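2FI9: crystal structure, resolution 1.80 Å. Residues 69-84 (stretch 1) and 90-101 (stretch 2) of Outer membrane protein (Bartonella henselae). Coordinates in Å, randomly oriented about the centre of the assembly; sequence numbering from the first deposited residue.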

# COMPACT_ATOMS: atom_id res chain seq x y z
N ILE A 69 -9.94 4.41 -6.50
CA ILE A 69 -8.58 4.76 -6.09
C ILE A 69 -8.03 5.81 -7.04
O ILE A 69 -7.93 5.56 -8.24
CB ILE A 69 -7.65 3.51 -6.08
CG1 ILE A 69 -8.19 2.47 -5.07
CG2 ILE A 69 -6.21 3.90 -5.74
CD1 ILE A 69 -7.59 1.09 -5.23
N GLU A 70 -7.68 6.99 -6.51
CA GLU A 70 -6.99 8.02 -7.30
C GLU A 70 -5.49 8.00 -7.10
O GLU A 70 -4.72 8.35 -8.02
CB GLU A 70 -7.48 9.42 -6.95
CG GLU A 70 -8.93 9.69 -7.30
CD GLU A 70 -9.18 11.16 -7.61
OE1 GLU A 70 -8.44 11.72 -8.47
OE2 GLU A 70 -10.10 11.75 -7.00
N VAL A 71 -5.06 7.61 -5.91
CA VAL A 71 -3.62 7.64 -5.59
C VAL A 71 -3.19 6.38 -4.83
O VAL A 71 -3.87 5.93 -3.90
CB VAL A 71 -3.19 8.96 -4.83
CG1 VAL A 71 -3.99 9.18 -3.58
CG2 VAL A 71 -1.68 8.97 -4.50
N LEU A 72 -2.09 5.79 -5.30
CA LEU A 72 -1.48 4.65 -4.64
C LEU A 72 -0.09 5.01 -4.09
O LEU A 72 0.81 5.44 -4.84
CB LEU A 72 -1.37 3.47 -5.61
CG LEU A 72 -0.66 2.24 -5.02
CD1 LEU A 72 -1.45 1.61 -3.86
CD2 LEU A 72 -0.39 1.23 -6.10
N LEU A 73 0.07 4.82 -2.78
CA LEU A 73 1.38 5.00 -2.15
C LEU A 73 2.00 3.62 -2.08
O LEU A 73 1.32 2.65 -1.72
CB LEU A 73 1.24 5.60 -0.75
CG LEU A 73 0.39 6.88 -0.71
CD1 LEU A 73 0.08 7.28 0.71
CD2 LEU A 73 1.12 8.00 -1.46
N ILE A 74 3.27 3.52 -2.45
CA ILE A 74 3.97 2.26 -2.40
C ILE A 74 5.16 2.36 -1.45
O ILE A 74 6.12 3.12 -1.68
CB ILE A 74 4.42 1.82 -3.82
CG1 ILE A 74 3.18 1.72 -4.72
CG2 ILE A 74 5.15 0.48 -3.76
CD1 ILE A 74 3.48 1.73 -6.20
N GLY A 75 5.07 1.61 -0.36
CA GLY A 75 6.13 1.57 0.65
C GLY A 75 7.05 0.44 0.27
O GLY A 75 6.63 -0.74 0.32
N THR A 76 8.28 0.79 -0.13
CA THR A 76 9.25 -0.17 -0.67
C THR A 76 10.32 -0.61 0.33
O THR A 76 11.50 -0.83 -0.04
CB THR A 76 9.95 0.37 -1.95
OG1 THR A 76 10.60 1.61 -1.66
CG2 THR A 76 8.96 0.56 -3.08
N GLY A 77 9.92 -0.69 1.60
CA GLY A 77 10.82 -1.15 2.66
C GLY A 77 11.64 -0.02 3.26
O GLY A 77 11.14 1.09 3.43
N VAL A 78 12.90 -0.31 3.61
CA VAL A 78 13.73 0.68 4.29
C VAL A 78 14.27 1.75 3.35
O VAL A 78 14.61 2.84 3.79
CB VAL A 78 14.90 0.06 5.13
CG1 VAL A 78 14.35 -0.73 6.28
CG2 VAL A 78 15.84 -0.79 4.27
N GLU A 79 14.37 1.43 2.07
CA GLU A 79 14.90 2.36 1.08
C GLU A 79 13.84 2.63 0.04
O GLU A 79 13.05 1.75 -0.28
CB GLU A 79 16.15 1.78 0.40
CG GLU A 79 17.36 1.66 1.29
CD GLU A 79 17.90 3.00 1.73
OE1 GLU A 79 18.17 3.85 0.84
OE2 GLU A 79 18.06 3.20 2.96
N LEU A 80 13.85 3.84 -0.51
CA LEU A 80 12.95 4.19 -1.61
C LEU A 80 13.47 3.51 -2.89
O LEU A 80 14.63 3.71 -3.29
CB LEU A 80 12.86 5.71 -1.76
CG LEU A 80 11.94 6.36 -2.80
CD1 LEU A 80 11.76 7.83 -2.47
CD2 LEU A 80 12.44 6.20 -4.25
N LEU A 81 12.61 2.72 -3.52
CA LEU A 81 12.96 1.99 -4.75
C LEU A 81 12.07 2.42 -5.91
O LEU A 81 10.93 2.81 -5.69
CB LEU A 81 12.80 0.49 -4.53
CG LEU A 81 13.56 -0.14 -3.37
CD1 LEU A 81 13.37 -1.66 -3.35
CD2 LEU A 81 15.05 0.23 -3.42
N ARG A 82 12.60 2.36 -7.13
CA ARG A 82 11.84 2.71 -8.33
C ARG A 82 10.74 1.74 -8.63
O ARG A 82 10.87 0.54 -8.41
CB ARG A 82 12.79 2.77 -9.55
CG ARG A 82 13.84 3.87 -9.45
CD ARG A 82 13.27 5.29 -9.59
NE ARG A 82 12.12 5.38 -10.50
CZ ARG A 82 12.16 5.20 -11.82
NH1 ARG A 82 13.30 4.90 -12.43
NH2 ARG A 82 11.04 5.31 -12.53
N LEU A 83 9.63 2.26 -9.14
CA LEU A 83 8.53 1.44 -9.58
C LEU A 83 8.92 0.86 -10.95
O LEU A 83 9.33 1.61 -11.84
CB LEU A 83 7.28 2.30 -9.70
CG LEU A 83 5.96 1.58 -9.94
CD1 LEU A 83 5.69 0.59 -8.82
CD2 LEU A 83 4.85 2.63 -10.02
N PRO A 84 8.84 -0.47 -11.11
CA PRO A 84 9.20 -1.11 -12.37
C PRO A 84 8.32 -0.61 -13.52
O PRO A 84 7.15 -0.27 -13.31
CB PRO A 84 8.94 -2.60 -12.12
CG PRO A 84 8.89 -2.76 -10.63
CD PRO A 84 8.43 -1.45 -10.08
N LEU A 90 0.72 -0.24 -16.16
CA LEU A 90 -0.58 -0.73 -15.65
C LEU A 90 -1.31 0.32 -14.81
O LEU A 90 -2.52 0.54 -14.99
CB LEU A 90 -0.36 -2.00 -14.82
CG LEU A 90 0.12 -3.25 -15.56
CD1 LEU A 90 0.74 -4.23 -14.56
CD2 LEU A 90 -1.01 -3.90 -16.32
N LEU A 91 -0.59 0.96 -13.90
CA LEU A 91 -1.19 2.00 -13.04
C LEU A 91 -1.65 3.20 -13.88
O LEU A 91 -2.75 3.74 -13.69
CB LEU A 91 -0.23 2.41 -11.94
CG LEU A 91 -0.06 1.32 -10.87
CD1 LEU A 91 1.21 1.53 -10.03
CD2 LEU A 91 -1.37 1.19 -10.00
N TRP A 92 -0.81 3.60 -14.84
CA TRP A 92 -1.15 4.67 -15.76
C TRP A 92 -2.43 4.38 -16.54
O TRP A 92 -3.26 5.27 -16.70
CB TRP A 92 0.03 4.94 -16.71
CG TRP A 92 -0.20 6.05 -17.69
CD1 TRP A 92 0.18 7.36 -17.56
CD2 TRP A 92 -0.86 5.96 -18.96
NE1 TRP A 92 -0.20 8.08 -18.66
CE2 TRP A 92 -0.85 7.24 -19.54
CE3 TRP A 92 -1.47 4.90 -19.67
CZ2 TRP A 92 -1.41 7.51 -20.79
CZ3 TRP A 92 -2.04 5.17 -20.91
CH2 TRP A 92 -2.00 6.47 -21.46
N GLU A 93 -2.57 3.15 -17.03
CA GLU A 93 -3.75 2.72 -17.79
C GLU A 93 -5.04 2.85 -17.00
O GLU A 93 -6.11 2.97 -17.58
CB GLU A 93 -3.63 1.26 -18.21
CG GLU A 93 -2.53 0.95 -19.19
CD GLU A 93 -2.43 -0.55 -19.48
OE1 GLU A 93 -3.13 -1.36 -18.84
OE2 GLU A 93 -1.64 -0.91 -20.38
N LYS A 94 -4.94 2.80 -15.68
CA LYS A 94 -6.12 2.87 -14.81
C LYS A 94 -6.24 4.25 -14.17
O LYS A 94 -7.05 4.45 -13.27
CB LYS A 94 -6.03 1.80 -13.72
CG LYS A 94 -6.08 0.36 -14.23
CD LYS A 94 -7.46 -0.01 -14.70
CE LYS A 94 -7.51 -1.44 -15.15
NZ LYS A 94 -8.81 -1.68 -15.81
N ARG A 95 -5.42 5.19 -14.65
CA ARG A 95 -5.40 6.58 -14.17
C ARG A 95 -5.20 6.66 -12.66
O ARG A 95 -5.83 7.49 -11.99
CB ARG A 95 -6.68 7.33 -14.55
CG ARG A 95 -7.15 7.16 -16.01
CD ARG A 95 -6.22 7.83 -16.95
NE ARG A 95 -6.43 7.40 -18.34
CZ ARG A 95 -5.46 7.33 -19.25
NH1 ARG A 95 -4.21 7.65 -18.93
NH2 ARG A 95 -5.74 6.93 -20.49
N ILE A 96 -4.36 5.79 -12.12
CA ILE A 96 -3.99 5.88 -10.72
C ILE A 96 -2.64 6.58 -10.62
O ILE A 96 -1.66 6.14 -11.21
CB ILE A 96 -3.91 4.50 -10.05
CG1 ILE A 96 -5.28 3.80 -10.12
CG2 ILE A 96 -3.41 4.62 -8.60
CD1 ILE A 96 -5.21 2.36 -9.75
N SER A 97 -2.62 7.69 -9.89
CA SER A 97 -1.37 8.39 -9.67
C SER A 97 -0.65 7.70 -8.51
O SER A 97 -1.26 7.37 -7.48
CB SER A 97 -1.61 9.91 -9.48
OG SER A 97 -1.72 10.28 -8.12
N SER A 98 0.63 7.39 -8.70
CA SER A 98 1.33 6.57 -7.72
C SER A 98 2.75 7.01 -7.47
O SER A 98 3.37 7.67 -8.31
CB SER A 98 1.29 5.09 -8.13
OG SER A 98 2.00 4.86 -9.34
N ASP A 99 3.26 6.65 -6.31
CA ASP A 99 4.62 7.01 -5.99
C ASP A 99 5.20 6.07 -4.95
O ASP A 99 4.47 5.49 -4.16
CB ASP A 99 4.69 8.45 -5.52
CG ASP A 99 6.04 9.06 -5.77
OD1 ASP A 99 6.89 8.47 -6.52
OD2 ASP A 99 6.27 10.16 -5.22
N THR A 100 6.51 5.92 -4.99
CA THR A 100 7.20 5.07 -4.04
C THR A 100 7.93 5.93 -3.01
O THR A 100 8.25 7.09 -3.27
CB THR A 100 8.21 4.17 -4.77
OG1 THR A 100 9.16 5.00 -5.42
CG2 THR A 100 7.50 3.30 -5.85
N MET A 101 8.22 5.33 -1.87
CA MET A 101 8.92 5.97 -0.71
C MET A 101 9.13 4.79 0.25
O MET A 101 8.54 3.71 0.06
CB MET A 101 8.03 7.05 -0.04
CG MET A 101 6.57 6.57 0.31
SD MET A 101 5.23 7.80 0.45
CE MET A 101 4.99 8.20 -1.29

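Most of the hydrogen bonds across the stretches, six of seven, are backbone ones, and they follow the rule of a parallel pair: alternate residues of each strand do the bonding. Ser-97 N donates to Glu-70 O (2.9 Å), Leu-72 N to Ser-97 O (2.8 Å), Asp-99 N to Leu-72 O (3.1 Å), Ile-74 N to Asp-99 O (2.9 Å), Met-101 N to Ile-74 O (3.1 Å) and Thr-76 N to Met-101 O (2.9 Å). Ser-97, Asp-99 and Met-101 thus each reach one residue back with N and one forward with O, relative to their bridge partners Val-71, Leu-73 and Gly-75. The strands run at 12° to each other, and CA-H...O contacts, such as Val-71 CA to Ser-97 O at 3.0 Å, fill in between the stronger bonds.

One side chain joins this polar set across the stretches. The hydroxyl of buried Thr-100, in the p rotamer, donates from OG1 to Leu-81 O at 2.8 Å, tying the strand to the loop that follows its partner. That loop is braced internally by Thr-76, whose OG1 donates to Glu-79 O (2.8 Å) and accepts from Leu-81 N (3.0 Å).

Packing divides by sheet face. On the face of Leu-72, Ile-74, Ser-98 and Thr-100, the helix that leads into stretch 2 contributes Leu-91, which points toward stretch 1: its CD2 lies 4.0 Å from Leu-72 CD2, and its CD1 3.8 Å from Leu-83 CD2. Leu-83 also sets its CB 4.0 Å from Thr-100 CG2, so the threonine offers a methyl to the apolar cluster while its hydroxyl is satisfied. Ile-96 extends this packing, with CG2 3.8 Å from Leu-72 CB and 4.1 Å from Ile-69 CG2.

On the other face, Met-101 reaches back along the sheet to bring CE within 3.9 Å of Leu-73 CD2.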